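Local coordinates for protein cellulase (Clostridium cellulovorans, PDB 6UI3) that acts as a broad-specificity endoglucanase, probably cutting cellulose and related plant polysaccharides, through this family 5 glycoside hydrolase domain of a longer, dockerin-bearing protein, at residues A58-V63 against L324-P329; D282-T287 against V332-D337; K288-T293 against M299-W304. One frame throughout, in Å; residues are numbered along the deposited sequence. Where two conformers were deposited one is given.

Contact 1: residues A58-V63 against L324-P329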
loop_
_atom_site.group_PDB
_atom_site.type_symbol
_atom_site.label_atom_id
_atom_site.label_comp_id
_atom_site.label_asym_id
_atom_site.label_seq_id
_atom_site.Cartn_x
_atom_site.Cartn_y
_atom_site.Cartn_z
ATOM N N ALA A 58 11.869 15.865 2.140
ATOM C CA ALA A 58 10.757 16.486 1.434
ATOM C C ALA A 58 9.451 16.450 2.217
ATOM O O ALA A 58 8.485 17.092 1.802
ATOM C CB ALA A 58 10.534 15.789 0.091
ATOM N N GLY A 59 9.399 15.727 3.333
ATOM C CA GLY A 59 8.233 15.725 4.196
ATOM C C GLY A 59 7.441 14.437 4.239
ATOM O O GLY A 59 6.390 14.405 4.895
ATOM N N PHE A 60 7.879 13.388 3.561
ATOM C CA PHE A 60 7.208 12.097 3.664
ATOM C C PHE A 60 7.579 11.395 4.966
ATOM O O PHE A 60 8.707 11.515 5.462
ATOM C CB PHE A 60 7.578 11.205 2.476
ATOM C CG PHE A 60 7.039 11.708 1.165
ATOM C CD1 PHE A 60 7.819 12.489 0.328
ATOM C CD2 PHE A 60 5.748 11.389 0.764
ATOM C CE1 PHE A 60 7.302 12.959 -0.874
ATOM C CE2 PHE A 60 5.237 11.857 -0.438
ATOM C CZ PHE A 60 6.017 12.631 -1.250
ATOM N N ASN A 61 6.634 10.613 5.494
ATOM C CA ASN A 61 6.801 9.926 6.762
ATOM C C ASN A 61 6.569 8.426 6.692
ATOM O O ASN A 61 6.843 7.734 7.684
ATOM C CB ASN A 61 5.808 10.512 7.782
ATOM C CG ASN A 61 6.206 10.261 9.199
ATOM O OD1 ASN A 61 7.329 10.569 9.603
ATOM N ND2 ASN A 61 5.272 9.757 9.992
ATOM N N THR A 62 6.037 7.909 5.582
ATOM C CA THR A 62 5.670 6.507 5.434
ATOM C C THR A 62 6.039 6.039 4.033
ATOM O O THR A 62 5.742 6.737 3.049
ATOM C CB THR A 62 4.150 6.330 5.625
ATOM O OG1 THR A 62 3.779 6.611 6.972
ATOM C CG2 THR A 62 3.702 4.908 5.288
ATOM N N VAL A 63 6.662 4.865 3.934
ATOM C CA VAL A 63 6.971 4.242 2.652
ATOM C C VAL A 63 6.388 2.835 2.615
ATOM O O VAL A 63 6.686 2.000 3.480
ATOM C CB VAL A 63 8.485 4.192 2.368
ATOM C CG1 VAL A 63 8.757 3.399 1.081
ATOM C CG2 VAL A 63 9.073 5.596 2.263
ATOM N N LEU A 324 17.690 12.085 -7.857
ATOM C CA LEU A 324 17.121 12.409 -6.546
ATOM C C LEU A 324 16.501 13.802 -6.511
ATOM O O LEU A 324 16.683 14.562 -5.564
ATOM C CB LEU A 324 18.131 12.250 -5.410
ATOM C CG LEU A 324 18.905 10.949 -5.336
ATOM C CD1 LEU A 324 19.830 10.927 -4.132
ATOM C CD2 LEU A 324 17.932 9.861 -5.248
ATOM N N THR A 325 15.729 14.111 -7.534
ATOM C CA THR A 325 15.083 15.405 -7.665
ATOM C C THR A 325 13.577 15.226 -7.748
ATOM O O THR A 325 13.067 14.138 -7.992
ATOM C CB THR A 325 15.574 16.126 -8.930
ATOM O OG1 THR A 325 15.254 15.344 -10.089
ATOM C CG2 THR A 325 17.083 16.358 -8.865
ATOM N N PHE A 326 12.864 16.330 -7.558
ATOM C CA PHE A 326 11.409 16.379 -7.686
ATOM C C PHE A 326 11.052 17.323 -8.824
ATOM O O PHE A 326 11.057 18.547 -8.637
ATOM C CB PHE A 326 10.759 16.868 -6.384
ATOM C CG PHE A 326 10.927 15.927 -5.230
ATOM C CD1 PHE A 326 11.943 16.112 -4.312
ATOM C CD2 PHE A 326 10.064 14.865 -5.058
ATOM C CE1 PHE A 326 12.092 15.245 -3.254
ATOM C CE2 PHE A 326 10.223 13.993 -3.989
ATOM C CZ PHE A 326 11.224 14.182 -3.101
ATOM N N PRO A 327 10.734 16.827 -10.017
ATOM C CA PRO A 327 10.410 17.749 -11.117
ATOM C C PRO A 327 9.062 18.432 -10.954
ATOM O O PRO A 327 8.810 19.446 -11.607
ATOM C CB PRO A 327 10.447 16.858 -12.366
ATOM C CG PRO A 327 10.223 15.500 -11.856
ATOM C CD PRO A 327 10.859 15.433 -10.479
ATOM N N TYR A 328 8.190 17.880 -10.118
ATOM C CA TYR A 328 6.852 18.416 -9.841
ATOM C C TYR A 328 6.756 18.678 -8.340
ATOM O O TYR A 328 5.971 18.038 -7.626
ATOM C CB TYR A 328 5.742 17.465 -10.309
ATOM C CG TYR A 328 6.033 16.897 -11.674
ATOM C CD1 TYR A 328 6.242 17.736 -12.750
ATOM C CD2 TYR A 328 6.173 15.520 -11.867
ATOM C CE1 TYR A 328 6.573 17.236 -14.000
ATOM C CE2 TYR A 328 6.496 15.015 -13.104
ATOM C CZ TYR A 328 6.695 15.868 -14.168
ATOM O OH TYR A 328 7.041 15.385 -15.418
ATOM N N PRO A 329 7.560 19.611 -7.819
ATOM C CA PRO A 329 7.511 19.866 -6.369
ATOM C C PRO A 329 6.146 20.343 -5.916
ATOM O O PRO A 329 5.779 20.148 -4.741
ATOM C CB PRO A 329 8.608 20.919 -6.156
ATOM C CG PRO A 329 8.656 21.678 -7.467
ATOM C CD PRO A 329 8.429 20.582 -8.516
#
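Ala58, whose methyl group meets the CE1 and CZ corner of the Phe326 ring, directs its carbonyl oxygen to the ammonium group of Lys336 on helix 329-339, a weak hydrogen bond. The contact between the two segments is itself apolar and small, burying 91 Å² in all. Ala58 CB comes down obliquely beside the far end of the Phe326 ring, 3.6 Å from Phe326 CZ and 3.7 Å from Phe326 CE1. Phe326 can present that end because its CG lies beside the backbone N and anti to the carbonyl carbon (chi1 -66°), sending the ring away from its own loop toward the end of helix 49-58. Phe60 makes a looser second touch, with its CE1 4.4 Å from Phe326 CE2. The planes of the two phenyl rings are about 21° from parallel, but the rings are displaced too far for a stack and meet through one atom each. These residues belong to a TIM barrel: helix 49-58 ends in a Schellman motif at Gly59, whose positive phi (111°) turns the chain toward the second barrel strand, 62-65, while 324-329 lies in the long loop between the last strand and helix 329-339. In that loop Leu324 and Thr325 form a G1 beta bulge opposite Asn320. Phe60 is the buried partner, packed on Val332 and Met335 and meeting Trp27 edge-to-face; Phe326 also leans on Thr54 and Val332. A little farther along the loop, the Tyr328 ring has Pro327 CG 3.9 Å above one face and makes a cation-pi contact with one deposited conformer of Arg283 on helix 280-296.

Contact 2: residues D282-T287 against V332-D337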
loop_
_atom_site.group_PDB
_atom_site.type_symbol
_atom_site.label_atom_id
_atom_site.label_comp_id
_atom_site.label_asym_id
_atom_site.label_seq_id
_atom_site.Cartn_x
_atom_site.Cartn_y
_atom_site.Cartn_z
ATOM N N ASP A 282 -4.337 20.964 -12.753
ATOM C CA ASP A 282 -5.369 20.006 -12.370
ATOM C C ASP A 282 -4.842 18.971 -11.391
ATOM O O ASP A 282 -5.560 18.562 -10.470
ATOM C CB ASP A 282 -5.927 19.330 -13.616
ATOM C CG ASP A 282 -6.701 20.287 -14.481
ATOM O OD1 ASP A 282 -7.796 20.704 -14.041
ATOM O OD2 ASP A 282 -6.193 20.629 -15.579
ATOM N N ARG A 283 -3.603 18.513 -11.586
ATOM C CA ARG A 283 -3.034 17.526 -10.673
ATOM C C ARG A 283 -2.803 18.126 -9.288
ATOM O O ARG A 283 -2.989 17.443 -8.270
ATOM C CB ARG A 283 -1.739 16.952 -11.257
ATOM C CG ARG A 283 -1.950 16.206 -12.570
ATOM C CD ARG A 283 -0.975 15.049 -12.729
ATOM N NE ARG A 283 0.403 15.474 -12.922
ATOM C CZ ARG A 283 1.462 14.696 -12.725
ATOM N NH1 ARG A 283 1.316 13.455 -12.288
ATOM N NH2 ARG A 283 2.674 15.174 -12.952
ATOM N N ILE A 284 -2.394 19.397 -9.225
ATOM C CA ILE A 284 -2.226 20.085 -7.941
ATOM C C ILE A 284 -3.561 20.169 -7.218
ATOM O O ILE A 284 -3.681 19.813 -6.038
ATOM C CB ILE A 284 -1.626 21.490 -8.156
ATOM C CG1 ILE A 284 -0.186 21.390 -8.672
ATOM C CG2 ILE A 284 -1.673 22.299 -6.864
ATOM C CD1 ILE A 284 0.367 22.711 -9.204
ATOM N N ASN A 285 -4.588 20.636 -7.931
ATOM C CA ASN A 285 -5.902 20.802 -7.320
ATOM C C ASN A 285 -6.474 19.469 -6.875
ATOM O O ASN A 285 -7.025 19.349 -5.776
ATOM C CB ASN A 285 -6.875 21.456 -8.304
ATOM C CG ASN A 285 -6.472 22.856 -8.705
ATOM O OD1 ASN A 285 -5.672 23.515 -8.032
ATOM N ND2 ASN A 285 -7.053 23.327 -9.798
ATOM N N PHE A 286 -6.327 18.444 -7.712
ATOM C CA PHE A 286 -6.748 17.099 -7.342
ATOM C C PHE A 286 -6.072 16.634 -6.066
ATOM O O PHE A 286 -6.727 16.115 -5.150
ATOM C CB PHE A 286 -6.410 16.147 -8.494
ATOM C CG PHE A 286 -6.619 14.675 -8.183
ATOM C CD1 PHE A 286 -5.653 13.924 -7.533
ATOM C CD2 PHE A 286 -7.771 14.020 -8.590
ATOM C CE1 PHE A 286 -5.863 12.558 -7.281
ATOM C CE2 PHE A 286 -7.960 12.655 -8.336
ATOM C CZ PHE A 286 -7.019 11.947 -7.688
ATOM N N THR A 287 -4.753 16.776 -6.004
ATOM C CA THR A 287 -3.977 16.213 -4.904
ATOM C C THR A 287 -4.289 16.931 -3.605
ATOM O O THR A 287 -4.481 16.291 -2.560
ATOM C CB THR A 287 -2.489 16.256 -5.252
ATOM O OG1 THR A 287 -2.246 15.476 -6.427
ATOM C CG2 THR A 287 -1.637 15.720 -4.129
ATOM N N VAL A 332 4.133 17.510 -4.290
ATOM C CA VAL A 332 4.502 17.244 -2.907
ATOM C C VAL A 332 3.919 18.322 -2.008
ATOM O O VAL A 332 3.363 18.043 -0.935
ATOM C CB VAL A 332 6.036 17.154 -2.768
ATOM C CG1 VAL A 332 6.421 16.917 -1.324
ATOM C CG2 VAL A 332 6.610 16.070 -3.688
ATOM N N GLN A 333 4.022 19.583 -2.433
ATOM C CA GLN A 333 3.473 20.668 -1.634
ATOM C C GLN A 333 1.959 20.549 -1.508
ATOM O O GLN A 333 1.396 20.903 -0.467
ATOM C CB GLN A 333 3.874 22.020 -2.232
ATOM C CG GLN A 333 3.537 23.202 -1.335
ATOM C CD GLN A 333 4.254 23.138 -0.004
ATOM O OE1 GLN A 333 5.461 22.924 0.043
ATOM N NE2 GLN A 333 3.511 23.289 1.079
ATOM N N ALA A 334 1.282 20.060 -2.550
ATOM C CA ALA A 334 -0.167 19.873 -2.482
ATOM C C ALA A 334 -0.541 18.840 -1.432
ATOM O O ALA A 334 -1.554 18.995 -0.734
ATOM C CB ALA A 334 -0.715 19.465 -3.854
ATOM N N MET A 335 0.249 17.765 -1.313
ATOM C CA MET A 335 0.008 16.792 -0.256
ATOM C C MET A 335 0.168 17.434 1.111
ATOM O O MET A 335 -0.669 17.236 2.000
ATOM C CB MET A 335 0.966 15.604 -0.403
ATOM C CG MET A 335 0.756 14.774 -1.667
ATOM S SD MET A 335 1.782 13.290 -1.838
ATOM C CE MET A 335 1.999 13.262 -3.596
ATOM N N LYS A 336 1.227 18.227 1.290
ATOM C CA LYS A 336 1.430 18.911 2.559
ATOM C C LYS A 336 0.294 19.872 2.848
ATOM O O LYS A 336 -0.194 19.954 3.983
ATOM C CB LYS A 336 2.747 19.685 2.546
ATOM C CG LYS A 336 3.946 18.806 2.529
ATOM C CD LYS A 336 5.177 19.666 2.405
ATOM C CE LYS A 336 6.407 18.822 2.434
ATOM N NZ LYS A 336 7.614 19.668 2.232
ATOM N N ASP A 337 -0.137 20.622 1.835
ATOM C CA ASP A 337 -1.191 21.598 2.052
ATOM C C ASP A 337 -2.514 20.916 2.367
ATOM O O ASP A 337 -3.309 21.443 3.153
ATOM C CB ASP A 337 -1.345 22.497 0.823
ATOM C CG ASP A 337 -0.168 23.435 0.614
ATOM O OD1 ASP A 337 0.675 23.601 1.521
ATOM O OD2 ASP A 337 -0.094 24.030 -0.483
#
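Ala334 is the first residue of 332-337 to reach helix 280-296, and its methyl group fits between Ile284 and Thr287, one turn apart on that helix. Just before it, on the exposed side, Gln333 NE2 donates to Asp337 OD1 at 2.9 Å; the donor lies above the carboxylate plane, while the oxygen is close to the plane of the Gln333 amide. Ala334 CB lies 3.7 Å from Ile284 O and 4.2 Å from Ile284 CG2, so it touches backbone as well as side chain. On its other flank Thr287 CG2 is 3.9 Å from Ala334 CB. With so small a residue at the centre, the two helical segments approach to 8.5 Å between axes and run nearly alongside in the same direction, crossing at -25°. Met335 follows, and its CG is 3.6 Å from Thr287 CG2 as the two side chains pass at a slant. Thr287 serves two purposes through one torsion: chi1 of -61° places CG2 anti to its backbone N, facing helix 329-339, and leaves OG1 beside that N, turned back into its own helix. There Thr287 OG1 donates to Arg283 O over 2.8 Å, reaching the carbonyl from the face opposite to that used by Thr287 N. The rest of Met335 continues inward toward Trp303 of strand 301-305 and Leu318 of the loop that follows it. The side-chain hydrogen bonds of Thr287 and Gln333 each close within their own helix, and between these two segments the contact is methyl and methylene packing, with Ala334 CB also against the Ile284 carbonyl oxygen. Once its hydroxyl is tied to Arg283 O, buried Thr287 can meet its neighbours across the contact as an apolar residue.

Contact 3: residues K288-T293 against M299-W304; sequences KFYVST and MPCLWW
A cysteine sulfur set against the rim of a tyrosine ring marks this contact: Cys301 SG lies in the plane of the Tyr290 ring, 5.0 Å from its centroid. It sits beside the CD1-CE1 bond, 3.9 Å from Tyr290 CE1 and almost as near Tyr290 CD1, a sulfur-aromatic contact in which the sulfur probably faces the slightly positive ring hydrogens. Tyr290 carries its ring there with CG anti to the backbone N (chi1 -168°), which swings the ring from the helix flank toward the strand. The ring is fixed at its far end by a hydrogen bond from its hydroxyl to Ala223 O, and is further held by stacking with Phe272 and an edge-to-face contact with Phe253. One residue along the helix, Val291 adds a looser apolar touch, its CG2 4.2 Å from Cys301 CB. All three touching residues are buried. Cys301 packs in the layer between helix 280-296 and strand 301-305, the second half of 267-272, 280-296, 301-305, one of the right-handed beta-alpha-beta crossovers from which a TIM barrel, (beta-alpha)8, is built.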
loop_
_atom_site.group_PDB
_atom_site.type_symbol
_atom_site.label_atom_id
_atom_site.label_comp_id
_atom_site.label_asym_id
_atom_site.label_seq_id
_atom_site.Cartn_x
_atom_site.Cartn_y
_atom_site.Cartn_z
ATOM N N LYS A 288 -4.393 18.254 -3.657
ATOM C CA LYS A 288 -4.780 19.022 -2.479
ATOM C C LYS A 288 -6.159 18.594 -1.985
ATOM O O LYS A 288 -6.357 18.315 -0.799
ATOM C CB LYS A 288 -4.770 20.512 -2.838
ATOM C CG LYS A 288 -5.368 21.434 -1.791
ATOM C CD LYS A 288 -4.514 21.496 -0.553
ATOM C CE LYS A 288 -5.197 22.297 0.558
ATOM N NZ LYS A 288 -5.486 23.706 0.191
ATOM N N PHE A 289 -7.131 18.538 -2.900
ATOM C CA PHE A 289 -8.486 18.157 -2.519
ATOM C C PHE A 289 -8.517 16.753 -1.937
ATOM O O PHE A 289 -9.165 16.497 -0.916
ATOM C CB PHE A 289 -9.423 18.232 -3.730
ATOM C CG PHE A 289 -10.840 17.930 -3.388
ATOM C CD1 PHE A 289 -11.687 18.932 -2.979
ATOM C CD2 PHE A 289 -11.316 16.638 -3.407
ATOM C CE1 PHE A 289 -12.998 18.655 -2.615
ATOM C CE2 PHE A 289 -12.625 16.358 -3.069
ATOM C CZ PHE A 289 -13.455 17.354 -2.666
ATOM N N TYR A 290 -7.854 15.819 -2.614
ATOM C CA TYR A 290 -7.866 14.416 -2.213
ATOM C C TYR A 290 -7.290 14.249 -0.818
ATOM O O TYR A 290 -7.917 13.644 0.061
ATOM C CB TYR A 290 -7.055 13.614 -3.239
ATOM C CG TYR A 290 -7.190 12.119 -3.152
ATOM C CD1 TYR A 290 -6.639 11.404 -2.090
ATOM C CD2 TYR A 290 -7.852 11.416 -4.137
ATOM C CE1 TYR A 290 -6.765 10.030 -2.007
ATOM C CE2 TYR A 290 -7.982 10.033 -4.057
ATOM C CZ TYR A 290 -7.422 9.347 -2.991
ATOM O OH TYR A 290 -7.520 7.966 -2.884
ATOM N N VAL A 291 -6.092 14.779 -0.588
ATOM C CA VAL A 291 -5.460 14.600 0.712
ATOM C C VAL A 291 -6.242 15.337 1.791
ATOM O O VAL A 291 -6.371 14.844 2.916
ATOM C CB VAL A 291 -3.967 14.973 0.673
ATOM C CG1 VAL A 291 -3.340 14.864 2.052
ATOM C CG2 VAL A 291 -3.236 14.061 -0.301
ATOM N N SER A 292 -6.761 16.534 1.494
ATOM C CA SER A 292 -7.567 17.234 2.488
ATOM C C SER A 292 -8.777 16.407 2.901
ATOM O O SER A 292 -9.101 16.307 4.094
ATOM C CB SER A 292 -8.019 18.583 1.944
ATOM O OG SER A 292 -8.909 19.202 2.857
ATOM N N THR A 293 -9.473 15.827 1.931
ATOM C CA THR A 293 -10.662 15.035 2.219
ATOM C C THR A 293 -10.305 13.803 3.038
ATOM O O THR A 293 -10.970 13.491 4.032
ATOM C CB THR A 293 -11.347 14.646 0.898
ATOM O OG1 THR A 293 -11.683 15.829 0.164
ATOM C CG2 THR A 293 -12.626 13.869 1.162
ATOM N N MET A 299 -7.368 9.409 7.328
ATOM C CA MET A 299 -6.825 8.398 6.439
ATOM C C MET A 299 -5.519 8.865 5.818
ATOM O O MET A 299 -5.534 9.803 4.998
ATOM C CB MET A 299 -7.846 8.075 5.350
ATOM C CG MET A 299 -9.181 7.677 5.937
ATOM S SD MET A 299 -10.438 7.331 4.710
ATOM C CE MET A 299 -11.891 7.099 5.700
ATOM N N PRO A 300 -4.388 8.248 6.139
ATOM C CA PRO A 300 -3.148 8.608 5.446
ATOM C C PRO A 300 -3.216 8.197 3.985
ATOM O O PRO A 300 -3.856 7.201 3.622
ATOM C CB PRO A 300 -2.058 7.825 6.188
ATOM C CG PRO A 300 -2.725 6.956 7.131
ATOM C CD PRO A 300 -4.187 7.211 7.164
ATOM N N CYS A 301 -2.558 8.994 3.137
ATOM C CA CYS A 301 -2.521 8.789 1.695
ATOM C C CYS A 301 -1.096 8.515 1.241
ATOM O O CYS A 301 -0.176 9.257 1.587
ATOM C CB CYS A 301 -3.039 10.021 0.955
ATOM S SG CYS A 301 -4.770 10.395 1.282
ATOM N N LEU A 302 -0.919 7.448 0.474
ATOM C CA LEU A 302 0.388 7.041 -0.025
ATOM C C LEU A 302 0.397 7.113 -1.547
ATOM O O LEU A 302 -0.275 6.323 -2.212
ATOM C CB LEU A 302 0.701 5.620 0.443
ATOM C CG LEU A 302 0.983 5.398 1.925
ATOM C CD1 LEU A 302 -0.097 5.726 2.864
ATOM C CD2 LEU A 302 1.369 3.934 2.132
ATOM N N TRP A 303 1.156 8.053 -2.103
ATOM C CA TRP A 303 1.245 8.214 -3.551
ATOM C C TRP A 303 1.969 7.026 -4.180
ATOM O O TRP A 303 2.994 6.568 -3.675
ATOM C CB TRP A 303 1.991 9.519 -3.873
ATOM C CG TRP A 303 2.110 9.823 -5.359
ATOM C CD1 TRP A 303 2.996 9.269 -6.224
ATOM C CD2 TRP A 303 1.346 10.764 -6.126
ATOM N NE1 TRP A 303 2.809 9.775 -7.481
ATOM C CE2 TRP A 303 1.818 10.709 -7.452
ATOM C CE3 TRP A 303 0.307 11.638 -5.825
ATOM C CZ2 TRP A 303 1.291 11.496 -8.463
ATOM C CZ3 TRP A 303 -0.202 12.432 -6.832
ATOM C CH2 TRP A 303 0.302 12.360 -8.130
ATOM N N TRP A 304 1.436 6.544 -5.304
ATOM C CA TRP A 304 2.088 5.475 -6.077
ATOM C C TRP A 304 3.136 6.071 -7.009
ATOM O O TRP A 304 2.797 6.657 -8.034
ATOM C CB TRP A 304 1.070 4.679 -6.896
ATOM C CG TRP A 304 1.732 3.569 -7.667
ATOM C CD1 TRP A 304 2.117 3.588 -8.978
ATOM C CD2 TRP A 304 2.105 2.290 -7.158
ATOM N NE1 TRP A 304 2.725 2.397 -9.311
ATOM C CE2 TRP A 304 2.718 1.576 -8.211
ATOM C CE3 TRP A 304 1.979 1.671 -5.913
ATOM C CZ2 TRP A 304 3.199 0.290 -8.045
ATOM C CZ3 TRP A 304 2.449 0.397 -5.758
ATOM C CH2 TRP A 304 3.046 -0.285 -6.812
#

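How the contacts relate
The three contacts lie along one side of the TIM barrel where its ends meet. Contacts 2 and 3 share helix 280-296 and have centres about 9 Å apart; the centre of contact 1 is about 12 Å from that of contact 2 and about 14 Å from that of contact 3. Along the chain, contact 3 is nested inside the loops closed by both others, whereas the segments of contacts 1 and 2 alternate. Helix 329-339 supplies one segment of contact 2 and also packs on parts of contacts 1 and 3. This C-terminal helix therefore packs against helix 280-296, strand 301-305 and the end of helix 49-58, joining the first and last parts of the barrel.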